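Isocitrate dehydrogenase [NAD] subunit 1, mitochondrial (Saccharomyces cerevisiae, PDB 3BLX) catalyses, as one of two kinds of subunit in an octamer, the NAD-dependent oxidative decarboxylation of isocitrate to 2-oxoglutarate in the citric acid cycle and also binds RNA. Local coordinates at residues S35-F40 / W49-I54; D168-Y173 / P207-S212; M221-V224 / Q229-V232. All coordinates share one frame; numbering follows the deposited sequence.

From the N terminus, interaction 1 comes first and closes the short connection between helix 27-42 and strand 47-51. Interaction 2 closes a longer loop, in which 33 residues carry the chain from the end of helix 156-172 through strand 177-182 and helix 190-205 to strand 210-215. In interaction 3, a four-residue connection after V224 brings 229-232 back against helix 216-225, joining that helix to the run into strand 232-235 of the mixed sheet. The three loops run in series, and none crosses or encloses another. Interactions 1 and 2 reach the same sheet on opposite sides of the chain's centre, their centres about 34 Å apart; those of interactions 2 and 3 are about 17 Å apart.

Interaction 1 of 3, residues S35-F40 / W49-I54; sequences SVRTIF and WETINI
The indole of W49 carries this contact, meeting three side chains of the helix. F40 is its closest partner: F40 CD2 comes to 3.3 Å from W49 CZ2, and F40 CE2 reaches CH2 of the same indole. The two six-membered rings have centroids 5.4 Å apart and planes tilted by 30°; they are also displaced along one another, so they barely overlap and touch through these few carbons. V36 adds its CG1 methyl, 4.3 Å from W49 CZ2. The same methyl also lies over one face of the F40 ring, offset toward its rim, and thus touches both aromatics.

At the pyrrole end of the indole, the aliphatic part of R37 packs with its CG 3.6 Å from W49 NE1. The R37 chain bends at chi3 (-97°) and carries its guanidinium on toward T51, where NH1 lies 3.7 Å from T51 CG2, with that methyl at the guanidinium edge. A cation-pi pairing with W49 is at most weak, because R37 CZ stands 5.7 Å from the centroid of the five-membered ring.

These residues join the helix and second strand of the beta-alpha-beta unit formed by strand 17-25, helix 27-42 and strand 47-51. The local axes run nearly antiparallel, at 157°, and approach no closer than 12.4 Å, a spacing bridged by side chains.

Further out, backbone bonds from E50 to V20 and L22 hold the strand against strand 17-25. Helix 289-302 meets V36 and F40 through S295, while R37 NE has a long, weak ion pair with D34.

Interaction 2 of 3, residues D168-Y173 / P207-S212; sequences DFAKKY and PDIDVS
A170 and I209 make the apolar part of this contact, with A170 CB 3.7 Å from I209 CD1. The delta methyl is the meeting point for two successive helix residues: it also lies 3.9 Å from the backbone N of K171 and 4.0 Å from CD in the K171 side chain. I209 reaches them because CG1 stands anti to its carbonyl carbon (chi1 -65°) and CD1 continues the chain in an extended line (chi2 174°), which sends the methyl across to the helix. The small A170 leaves the helix backbone within reach of that methyl.

The charged part is looser. K171 bends at chi2 (83°) and is extended beyond that point, which takes the amine across to D208 in the loop before strand 210-215. The resulting salt bridge, K171 NZ to D208 OD2, is long at 3.6 Å. NZ is just as near the CB of D208, 3.6 Å away, which places the amine beside the root of the aspartate as well as its carboxylate. Both residues are exposed and D208 is poorly ordered, so the pairing is probably mobile and its attraction softened by solvent.

Apolar contact thus lies on the buried side and charge on the exposed side. Strand 177-182, helix 190-205 and strand 210-215 form a beta-alpha-beta crossover, its parallel strands joined in part by D210 backbone bonds to K176 and V178. The contact sets the end of the preceding helix 156-172 against both strands: A170 and I209 touch V178, and I209 and V211 pack on F167, earlier in the helix.

Interaction 3 of 3, residues M221-V224 / Q229-V232; sequences MQAV and QFDV
Q229 and Q222 bring their side chains together at about a right angle, with the amide planes 62° apart. Q229 is extended beyond CG and lays that CG over the centre of the next ring, that of F230, 3.7 Å above its plane. Both amides are probably turned over in the model, so which polar atoms face each other is doubtful.

F230 follows and carries the apolar part of the contact. With CG anti to its carbonyl carbon (chi1 -61°), the ring is directed at the helix. Q222 CB, 3.6 Å from CZ, and the backbone N of A223, 3.9 Å from CE1, lie near the ring plane at its edge; the CB methyl of A223 is 4.4 Å from CE1. An alanine in place of Q222 would keep the CB contact with F230 but would probably leave the Q229 side chain without its neighbour and freer to turn.

Beyond the ring, D231 pairs with R175, and V232 bonds through its backbone to S177 and T179, entering the sheet. Farther along the helix, V224 O accepts a hydrogen bond from the Y126 hydroxyl of a neighbouring subunit 2 chain. The dependable part of the contact is apolar, a buried phenyl edge on Q222 CB and the A223 backbone with Q229 CG over one face, and it probably supplies most of what holds this turn.

Interaction 1 of 3, residues S35-F40 / W49-I54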
ATOM      1  N   SER E  35     -25.788 -33.799  -0.908  1.00 27.23           N
ATOM      2  CA  SER E  35     -26.672 -33.799   0.241  1.00 23.27           C
ATOM      3  C   SER E  35     -27.021 -32.369   0.692  1.00 37.25           C
ATOM      4  O   SER E  35     -28.191 -32.034   0.852  1.00 39.04           O
ATOM      5  CB  SER E  35     -26.043 -34.617   1.365  1.00 30.88           C
ATOM      6  OG  SER E  35     -26.731 -34.438   2.581  1.00 45.57           O
ATOM      7  N   VAL E  36     -26.006 -31.522   0.866  1.00 36.67           N
ATOM      8  CA  VAL E  36     -26.222 -30.141   1.268  1.00 33.83           C
ATOM      9  C   VAL E  36     -26.988 -29.368   0.190  1.00 33.08           C
ATOM     10  O   VAL E  36     -27.966 -28.725   0.483  1.00 31.33           O
ATOM     11  CB  VAL E  36     -24.898 -29.422   1.592  1.00 28.69           C
ATOM     12  CG1 VAL E  36     -25.111 -27.919   1.607  1.00 24.10           C
ATOM     13  CG2 VAL E  36     -24.366 -29.875   2.932  1.00 32.04           C
ATOM     14  N   ARG E  37     -26.530 -29.424  -1.052  1.00 29.38           N
ATOM     15  CA  ARG E  37     -27.235 -28.789  -2.161  1.00 37.68           C
ATOM     16  C   ARG E  37     -28.727 -29.116  -2.137  1.00 51.05           C
ATOM     17  O   ARG E  37     -29.562 -28.226  -2.315  1.00 45.92           O
ATOM     18  CB  ARG E  37     -26.649 -29.231  -3.492  1.00 28.83           C
ATOM     19  CG  ARG E  37     -25.781 -28.221  -4.142  1.00 44.58           C
ATOM     20  CD  ARG E  37     -25.656 -28.525  -5.609  1.00 52.66           C
ATOM     21  NE  ARG E  37     -24.434 -29.255  -5.889  1.00 58.83           N
ATOM     22  CZ  ARG E  37     -23.442 -28.774  -6.631  1.00 77.86           C
ATOM     23  NH1 ARG E  37     -23.560 -27.560  -7.164  1.00 42.28           N
ATOM     24  NH2 ARG E  37     -22.343 -29.508  -6.844  1.00 68.98           N
ATOM     25  N   THR E  38     -29.035 -30.400  -1.922  1.00 46.40           N
ATOM     26  CA  THR E  38     -30.404 -30.922  -1.881  1.00 46.89           C
ATOM     27  C   THR E  38     -31.228 -30.357  -0.710  1.00 38.57           C
ATOM     28  O   THR E  38     -32.335 -29.857  -0.888  1.00 41.03           O
ATOM     29  CB  THR E  38     -30.417 -32.487  -1.823  1.00 49.42           C
ATOM     30  OG1 THR E  38     -29.849 -33.037  -3.015  1.00 37.55           O
ATOM     31  CG2 THR E  38     -31.821 -33.008  -1.696  1.00 32.84           C
ATOM     32  N   ILE E  39     -30.699 -30.456   0.493  1.00 30.75           N
ATOM     33  CA  ILE E  39     -31.357 -29.830   1.629  1.00 34.39           C
ATOM     34  C   ILE E  39     -31.559 -28.323   1.430  1.00 44.08           C
ATOM     35  O   ILE E  39     -32.575 -27.758   1.840  1.00 47.02           O
ATOM     36  CB  ILE E  39     -30.574 -30.045   2.905  1.00 18.26           C
ATOM     37  CG1 ILE E  39     -30.421 -31.541   3.192  1.00 36.58           C
ATOM     38  CG2 ILE E  39     -31.232 -29.315   4.058  1.00 21.34           C
ATOM     39  CD1 ILE E  39     -29.539 -31.859   4.397  1.00 35.14           C
ATOM     40  N   PHE E  40     -30.599 -27.666   0.794  1.00 45.40           N
ATOM     41  CA  PHE E  40     -30.676 -26.214   0.618  1.00 48.22           C
ATOM     42  C   PHE E  40     -31.766 -25.787  -0.360  1.00 43.40           C
ATOM     43  O   PHE E  40     -32.485 -24.857  -0.082  1.00 51.36           O
ATOM     44  CB  PHE E  40     -29.321 -25.611   0.210  1.00 40.58           C
ATOM     45  CG  PHE E  40     -28.446 -25.216   1.381  1.00 33.14           C
ATOM     46  CD1 PHE E  40     -28.442 -25.957   2.550  1.00 40.08           C
ATOM     47  CD2 PHE E  40     -27.599 -24.143   1.289  1.00 26.73           C
ATOM     48  CE1 PHE E  40     -27.628 -25.606   3.602  1.00 29.89           C
ATOM     49  CE2 PHE E  40     -26.788 -23.795   2.329  1.00 25.15           C
ATOM     50  CZ  PHE E  40     -26.801 -24.520   3.491  1.00 27.30           C
ATOM     51  N   TRP E  49     -24.856 -21.272  -5.720  1.00 33.12           N
ATOM     52  CA  TRP E  49     -23.537 -21.879  -5.697  1.00 23.33           C
ATOM     53  C   TRP E  49     -22.740 -21.489  -6.921  1.00 32.56           C
ATOM     54  O   TRP E  49     -23.254 -21.494  -8.031  1.00 33.18           O
ATOM     55  CB  TRP E  49     -23.655 -23.380  -5.639  1.00 23.85           C
ATOM     56  CG  TRP E  49     -24.536 -23.877  -4.527  1.00 34.92           C
ATOM     57  CD1 TRP E  49     -25.774 -24.427  -4.651  1.00 22.99           C
ATOM     58  CD2 TRP E  49     -24.227 -23.890  -3.126  1.00 32.64           C
ATOM     59  NE1 TRP E  49     -26.260 -24.768  -3.421  1.00 33.46           N
ATOM     60  CE2 TRP E  49     -25.330 -24.459  -2.465  1.00 26.83           C
ATOM     61  CE3 TRP E  49     -23.121 -23.483  -2.371  1.00 18.29           C
ATOM     62  CZ2 TRP E  49     -25.364 -24.637  -1.095  1.00 20.88           C
ATOM     63  CZ3 TRP E  49     -23.171 -23.640  -0.997  1.00 20.69           C
ATOM     64  CH2 TRP E  49     -24.276 -24.217  -0.377  1.00 27.70           C
ATOM     65  N   GLU E  50     -21.483 -21.123  -6.714  1.00 32.01           N
ATOM     66  CA  GLU E  50     -20.574 -20.937  -7.832  1.00 26.07           C
ATOM     67  C   GLU E  50     -19.646 -22.115  -7.720  1.00 33.39           C
ATOM     68  O   GLU E  50     -18.639 -22.068  -7.029  1.00 32.78           O
ATOM     69  CB  GLU E  50     -19.804 -19.647  -7.703  1.00 21.64           C
ATOM     70  CG  GLU E  50     -18.801 -19.384  -8.843  1.00 35.64           C
ATOM     71  CD  GLU E  50     -18.128 -17.982  -8.789  1.00 58.41           C
ATOM     72  OE1 GLU E  50     -17.002 -17.836  -9.303  1.00 59.57           O
ATOM     73  OE2 GLU E  50     -18.711 -17.018  -8.239  1.00 69.89           O
ATOM     74  N   THR E  51     -20.023 -23.196  -8.373  1.00 31.99           N
ATOM     75  CA  THR E  51     -19.364 -24.458  -8.153  1.00 37.11           C
ATOM     76  C   THR E  51     -18.065 -24.591  -8.966  1.00 33.24           C
ATOM     77  O   THR E  51     -18.011 -24.255 -10.131  1.00 29.54           O
ATOM     78  CB  THR E  51     -20.359 -25.653  -8.292  1.00 34.56           C
ATOM     79  OG1 THR E  51     -19.677 -26.788  -8.808  1.00 39.49           O
ATOM     80  CG2 THR E  51     -21.507 -25.309  -9.201  1.00 41.62           C
ATOM     81  N   ILE E  52     -17.000 -25.027  -8.304  1.00 29.91           N
ATOM     82  CA  ILE E  52     -15.688 -25.091  -8.933  1.00 44.90           C
ATOM     83  C   ILE E  52     -15.240 -26.536  -9.088  1.00 49.07           C
ATOM     84  O   ILE E  52     -15.121 -27.276  -8.101  1.00 42.75           O
ATOM     85  CB  ILE E  52     -14.583 -24.345  -8.117  1.00 40.63           C
ATOM     86  CG1 ILE E  52     -14.988 -22.912  -7.788  1.00 32.80           C
ATOM     87  CG2 ILE E  52     -13.277 -24.346  -8.898  1.00 22.77           C
ATOM     88  CD1 ILE E  52     -15.149 -22.032  -9.032  1.00 26.08           C
ATOM     89  N   ASN E  53     -14.979 -26.919 -10.333  1.00 45.13           N
ATOM     90  CA  ASN E  53     -14.591 -28.282 -10.687  1.00 44.18           C
ATOM     91  C   ASN E  53     -13.083 -28.455 -10.761  1.00 31.60           C
ATOM     92  O   ASN E  53     -12.454 -28.139 -11.759  1.00 43.54           O
ATOM     93  CB  ASN E  53     -15.211 -28.665 -12.032  1.00 76.49           C
ATOM     94  CG  ASN E  53     -16.715 -28.412 -12.077  1.00 89.96           C
ATOM     95  OD1 ASN E  53     -17.494 -29.159 -11.464  1.00 56.93           O
ATOM     96  ND2 ASN E  53     -17.134 -27.359 -12.810  1.00 53.29           N
ATOM     97  N   ILE E  54     -12.511 -28.975  -9.699  1.00 21.33           N
ATOM     98  CA  ILE E  54     -11.086 -29.184  -9.629  1.00 51.20           C
ATOM     99  C   ILE E  54     -10.773 -30.602 -10.126  1.00 58.76           C
ATOM    100  O   ILE E  54     -10.730 -31.562  -9.347  1.00 48.97           O
ATOM    101  CB  ILE E  54     -10.610 -28.974  -8.189  1.00 59.28           C
ATOM    102  CG1 ILE E  54     -11.787 -28.493  -7.311  1.00 71.00           C
ATOM    103  CG2 ILE E  54      -9.479 -27.960  -8.158  1.00 37.72           C
ATOM    104  CD1 ILE E  54     -12.987 -29.511  -7.136  1.00 61.99           C
TER

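Interaction 2 of 3, residues D168-Y173 / P207-S212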
ATOM      1  N   ASP E 168     -11.826 -14.542  21.229  1.00 33.28           N
ATOM      2  CA  ASP E 168     -13.023 -13.939  20.630  1.00 28.88           C
ATOM      3  C   ASP E 168     -14.099 -14.968  20.353  1.00 28.69           C
ATOM      4  O   ASP E 168     -15.284 -14.652  20.364  1.00 39.32           O
ATOM      5  CB  ASP E 168     -12.692 -13.199  19.348  1.00 19.52           C
ATOM      6  CG  ASP E 168     -12.023 -11.851  19.600  1.00 54.50           C
ATOM      7  OD1 ASP E 168     -12.284 -11.238  20.668  1.00 46.65           O
ATOM      8  OD2 ASP E 168     -11.242 -11.403  18.719  1.00 52.76           O
ATOM      9  N   PHE E 169     -13.672 -16.199  20.119  1.00 28.81           N
ATOM     10  CA  PHE E 169     -14.573 -17.300  19.769  1.00 37.77           C
ATOM     11  C   PHE E 169     -15.231 -17.847  21.028  1.00 35.96           C
ATOM     12  O   PHE E 169     -16.416 -18.129  21.051  1.00 33.16           O
ATOM     13  CB  PHE E 169     -13.769 -18.394  19.073  1.00 28.54           C
ATOM     14  CG  PHE E 169     -14.594 -19.448  18.419  1.00 29.08           C
ATOM     15  CD1 PHE E 169     -14.976 -20.589  19.133  1.00 30.20           C
ATOM     16  CD2 PHE E 169     -14.945 -19.332  17.078  1.00 23.19           C
ATOM     17  CE1 PHE E 169     -15.721 -21.588  18.524  1.00 31.26           C
ATOM     18  CE2 PHE E 169     -15.684 -20.317  16.458  1.00 29.33           C
ATOM     19  CZ  PHE E 169     -16.080 -21.454  17.179  1.00 31.03           C
ATOM     20  N   ALA E 170     -14.437 -17.993  22.076  1.00 29.10           N
ATOM     21  CA  ALA E 170     -14.952 -18.374  23.375  1.00 32.44           C
ATOM     22  C   ALA E 170     -15.989 -17.355  23.853  1.00 41.26           C
ATOM     23  O   ALA E 170     -17.049 -17.742  24.319  1.00 52.11           O
ATOM     24  CB  ALA E 170     -13.805 -18.508  24.383  1.00 32.33           C
ATOM     25  N   LYS E 171     -15.685 -16.061  23.725  1.00 43.79           N
ATOM     26  CA  LYS E 171     -16.631 -14.975  24.048  1.00 41.96           C
ATOM     27  C   LYS E 171     -17.946 -15.153  23.292  1.00 45.46           C
ATOM     28  O   LYS E 171     -19.022 -15.178  23.880  1.00 55.12           O
ATOM     29  CB  LYS E 171     -16.036 -13.603  23.681  1.00 40.54           C
ATOM     30  CG  LYS E 171     -16.383 -12.435  24.630  1.00 50.60           C
ATOM     31  CD  LYS E 171     -15.432 -12.422  25.854  1.00 76.64           C
ATOM     32  CE  LYS E 171     -15.636 -11.210  26.788  1.00 86.53           C
ATOM     33  NZ  LYS E 171     -14.782 -11.283  28.043  1.00 78.55           N
ATOM     34  N   LYS E 172     -17.847 -15.287  21.977  1.00 43.52           N
ATOM     35  CA  LYS E 172     -19.028 -15.303  21.127  1.00 45.09           C
ATOM     36  C   LYS E 172     -19.944 -16.496  21.392  1.00 49.44           C
ATOM     37  O   LYS E 172     -21.157 -16.399  21.231  1.00 52.40           O
ATOM     38  CB  LYS E 172     -18.617 -15.301  19.654  1.00 36.25           C
ATOM     39  CG  LYS E 172     -19.708 -14.840  18.696  1.00 40.98           C
ATOM     40  CD  LYS E 172     -19.352 -15.189  17.256  1.00 38.65           C
ATOM     41  CE  LYS E 172     -20.242 -14.478  16.257  1.00 41.59           C
ATOM     42  NZ  LYS E 172     -20.021 -15.019  14.880  1.00 61.88           N
ATOM     43  N   TYR E 173     -19.368 -17.628  21.776  1.00 46.72           N
ATOM     44  CA  TYR E 173     -20.163 -18.852  21.938  1.00 44.45           C
ATOM     45  C   TYR E 173     -20.237 -19.263  23.403  1.00 44.81           C
ATOM     46  O   TYR E 173     -20.493 -20.421  23.738  1.00 46.84           O
ATOM     47  CB  TYR E 173     -19.661 -19.993  21.018  1.00 30.67           C
ATOM     48  CG  TYR E 173     -19.774 -19.631  19.552  1.00 44.84           C
ATOM     49  CD1 TYR E 173     -18.657 -19.272  18.807  1.00 37.01           C
ATOM     50  CD2 TYR E 173     -21.013 -19.612  18.927  1.00 46.92           C
ATOM     51  CE1 TYR E 173     -18.774 -18.927  17.469  1.00 55.28           C
ATOM     52  CE2 TYR E 173     -21.141 -19.265  17.588  1.00 61.45           C
ATOM     53  CZ  TYR E 173     -20.023 -18.923  16.854  1.00 66.65           C
ATOM     54  OH  TYR E 173     -20.168 -18.570  15.520  1.00 59.32           O
ATOM     55  N   PRO E 207     -10.564 -11.151  30.700  1.00 68.91           N
ATOM     56  CA  PRO E 207     -10.405 -11.572  32.101  1.00 65.14           C
ATOM     57  C   PRO E 207     -11.507 -12.547  32.519  1.00 71.32           C
ATOM     58  O   PRO E 207     -11.292 -13.413  33.392  1.00 48.04           O
ATOM     59  CB  PRO E 207     -10.523 -10.256  32.884  1.00 55.80           C
ATOM     60  CG  PRO E 207     -10.485  -9.139  31.811  1.00 67.55           C
ATOM     61  CD  PRO E 207     -11.047  -9.765  30.579  1.00 54.50           C
ATOM     62  N   ASP E 208     -12.670 -12.403  31.870  1.00 71.62           N
ATOM     63  CA  ASP E 208     -13.851 -13.244  32.113  1.00 70.74           C
ATOM     64  C   ASP E 208     -13.673 -14.700  31.659  1.00 77.14           C
ATOM     65  O   ASP E 208     -14.529 -15.557  31.910  1.00 67.59           O
ATOM     66  CB  ASP E 208     -15.069 -12.650  31.401  1.00 90.29           C
ATOM     67  CG  ASP E 208     -15.448 -11.271  31.928  1.00123.91           C
ATOM     68  OD1 ASP E 208     -14.918 -10.877  32.997  1.00120.64           O
ATOM     69  OD2 ASP E 208     -16.278 -10.584  31.274  1.00112.11           O
ATOM     70  N   ILE E 209     -12.559 -14.966  30.983  1.00 70.22           N
ATOM     71  CA  ILE E 209     -12.268 -16.296  30.478  1.00 50.28           C
ATOM     72  C   ILE E 209     -11.045 -16.925  31.154  1.00 51.82           C
ATOM     73  O   ILE E 209      -9.972 -16.313  31.248  1.00 55.20           O
ATOM     74  CB  ILE E 209     -12.086 -16.274  28.955  1.00 41.11           C
ATOM     75  CG1 ILE E 209     -13.394 -15.892  28.289  1.00 32.57           C
ATOM     76  CG2 ILE E 209     -11.628 -17.638  28.466  1.00 46.21           C
ATOM     77  CD1 ILE E 209     -13.283 -15.714  26.805  1.00 51.73           C
ATOM     78  N   ASP E 210     -11.222 -18.153  31.621  1.00 45.13           N
ATOM     79  CA  ASP E 210     -10.151 -18.901  32.271  1.00 56.37           C
ATOM     80  C   ASP E 210      -9.119 -19.373  31.270  1.00 50.55           C
ATOM     81  O   ASP E 210      -9.425 -20.168  30.376  1.00 64.48           O
ATOM     82  CB  ASP E 210     -10.710 -20.133  33.002  1.00 64.44           C
ATOM     83  CG  ASP E 210     -11.395 -19.786  34.314  1.00 92.10           C
ATOM     84  OD1 ASP E 210     -11.672 -18.588  34.559  1.00 93.54           O
ATOM     85  OD2 ASP E 210     -11.663 -20.720  35.100  1.00 94.34           O
ATOM     86  N   VAL E 211      -7.891 -18.905  31.437  1.00 35.38           N
ATOM     87  CA  VAL E 211      -6.780 -19.386  30.623  1.00 42.38           C
ATOM     88  C   VAL E 211      -6.021 -20.484  31.361  1.00 42.43           C
ATOM     89  O   VAL E 211      -5.994 -20.497  32.577  1.00 43.47           O
ATOM     90  CB  VAL E 211      -5.785 -18.274  30.337  1.00 38.57           C
ATOM     91  CG1 VAL E 211      -5.029 -18.587  29.052  1.00 50.27           C
ATOM     92  CG2 VAL E 211      -6.505 -16.936  30.234  1.00 53.41           C
ATOM     93  N   SER E 212      -5.400 -21.397  30.625  1.00 40.26           N
ATOM     94  CA  SER E 212      -4.636 -22.469  31.250  1.00 38.43           C
ATOM     95  C   SER E 212      -3.682 -23.072  30.231  1.00 46.06           C
ATOM     96  O   SER E 212      -3.713 -22.711  29.061  1.00 41.45           O
ATOM     97  CB  SER E 212      -5.563 -23.544  31.834  1.00 47.32           C
ATOM     98  OG  SER E 212      -6.777 -23.668  31.084  1.00 55.96           O
TER

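Interaction 3 of 3, residues M221-V224 / Q229-V232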
ATOM      1  N   MET E 221      -3.242 -37.848  26.714  1.00 42.92           N
ATOM      2  CA  MET E 221      -3.672 -38.788  27.737  1.00 43.51           C
ATOM      3  C   MET E 221      -4.977 -38.308  28.365  1.00 45.13           C
ATOM      4  O   MET E 221      -5.955 -39.053  28.470  1.00 47.89           O
ATOM      5  CB  MET E 221      -2.585 -38.910  28.807  1.00 47.53           C
ATOM      6  CG  MET E 221      -2.783 -40.049  29.782  1.00 48.98           C
ATOM      7  SD  MET E 221      -1.562 -39.959  31.087  1.00 64.00           S
ATOM      8  CE  MET E 221      -2.346 -38.746  32.189  1.00 54.47           C
ATOM      9  N   GLN E 222      -4.991 -37.050  28.760  1.00 32.53           N
ATOM     10  CA  GLN E 222      -6.154 -36.463  29.404  1.00 40.26           C
ATOM     11  C   GLN E 222      -7.391 -36.459  28.481  1.00 46.85           C
ATOM     12  O   GLN E 222      -8.526 -36.547  28.938  1.00 50.41           O
ATOM     13  CB  GLN E 222      -5.807 -35.037  29.842  1.00 40.59           C
ATOM     14  CG  GLN E 222      -6.254 -34.678  31.232  1.00 49.04           C
ATOM     15  CD  GLN E 222      -5.625 -35.553  32.283  1.00 53.87           C
ATOM     16  OE1 GLN E 222      -6.309 -36.041  33.183  1.00 63.73           O
ATOM     17  NE2 GLN E 222      -4.314 -35.768  32.175  1.00 43.71           N
ATOM     18  N   ALA E 223      -7.171 -36.345  27.178  1.00 36.33           N
ATOM     19  CA  ALA E 223      -8.295 -36.251  26.247  1.00 51.45           C
ATOM     20  C   ALA E 223      -9.034 -37.581  26.027  1.00 53.34           C
ATOM     21  O   ALA E 223     -10.253 -37.594  25.796  1.00 45.00           O
ATOM     22  CB  ALA E 223      -7.843 -35.672  24.895  1.00 35.00           C
ATOM     23  N   VAL E 224      -8.297 -38.691  26.054  1.00 33.11           N
ATOM     24  CA  VAL E 224      -8.919 -39.994  25.875  1.00 44.42           C
ATOM     25  C   VAL E 224      -9.492 -40.528  27.182  1.00 54.13           C
ATOM     26  O   VAL E 224     -10.420 -41.334  27.155  1.00 55.74           O
ATOM     27  CB  VAL E 224      -7.963 -41.040  25.254  1.00 41.56           C
ATOM     28  CG1 VAL E 224      -7.511 -40.591  23.883  1.00 41.94           C
ATOM     29  CG2 VAL E 224      -6.758 -41.300  26.149  1.00 33.94           C
ATOM     30  N   GLN E 229     -12.932 -32.234  31.100  1.00 39.55           N
ATOM     31  CA  GLN E 229     -12.210 -31.153  31.730  1.00 47.93           C
ATOM     32  C   GLN E 229     -11.854 -30.046  30.741  1.00 47.42           C
ATOM     33  O   GLN E 229     -11.542 -28.926  31.148  1.00 54.18           O
ATOM     34  CB  GLN E 229     -10.961 -31.712  32.420  1.00 41.43           C
ATOM     35  CG  GLN E 229      -9.802 -31.883  31.513  1.00 40.97           C
ATOM     36  CD  GLN E 229      -8.717 -32.717  32.138  1.00 60.75           C
ATOM     37  OE1 GLN E 229      -8.803 -33.949  32.169  1.00 53.29           O
ATOM     38  NE2 GLN E 229      -7.672 -32.053  32.633  1.00 53.41           N
ATOM     39  N   PHE E 230     -11.925 -30.351  29.443  1.00 50.55           N
ATOM     40  CA  PHE E 230     -11.528 -29.400  28.398  1.00 38.68           C
ATOM     41  C   PHE E 230     -12.702 -28.672  27.817  1.00 48.67           C
ATOM     42  O   PHE E 230     -13.826 -29.183  27.800  1.00 56.17           O
ATOM     43  CB  PHE E 230     -10.747 -30.086  27.277  1.00 36.25           C
ATOM     44  CG  PHE E 230      -9.465 -30.717  27.746  1.00 41.26           C
ATOM     45  CD1 PHE E 230      -9.265 -32.086  27.637  1.00 39.26           C
ATOM     46  CD2 PHE E 230      -8.489 -29.950  28.355  1.00 38.69           C
ATOM     47  CE1 PHE E 230      -8.098 -32.680  28.090  1.00 48.37           C
ATOM     48  CE2 PHE E 230      -7.312 -30.542  28.821  1.00 45.57           C
ATOM     49  CZ  PHE E 230      -7.118 -31.911  28.682  1.00 42.89           C
ATOM     50  N   ASP E 231     -12.428 -27.467  27.336  1.00 39.75           N
ATOM     51  CA  ASP E 231     -13.455 -26.649  26.722  1.00 40.23           C
ATOM     52  C   ASP E 231     -13.010 -26.200  25.304  1.00 48.09           C
ATOM     53  O   ASP E 231     -13.343 -26.830  24.304  1.00 33.70           O
ATOM     54  CB  ASP E 231     -13.781 -25.467  27.647  1.00 35.26           C
ATOM     55  CG  ASP E 231     -15.079 -24.763  27.266  1.00 63.00           C
ATOM     56  OD1 ASP E 231     -15.613 -25.067  26.178  1.00 64.80           O
ATOM     57  OD2 ASP E 231     -15.564 -23.909  28.051  1.00 69.61           O
ATOM     58  N   VAL E 232     -12.251 -25.117  25.222  1.00 37.42           N
ATOM     59  CA  VAL E 232     -11.649 -24.723  23.977  1.00 26.87           C
ATOM     60  C   VAL E 232     -10.155 -24.991  24.038  1.00 31.10           C
ATOM     61  O   VAL E 232      -9.480 -24.488  24.928  1.00 42.17           O
ATOM     62  CB  VAL E 232     -11.899 -23.245  23.714  1.00 28.51           C
ATOM     63  CG1 VAL E 232     -11.063 -22.787  22.560  1.00 26.28           C
ATOM     64  CG2 VAL E 232     -13.359 -22.999  23.420  1.00 25.99           C
TER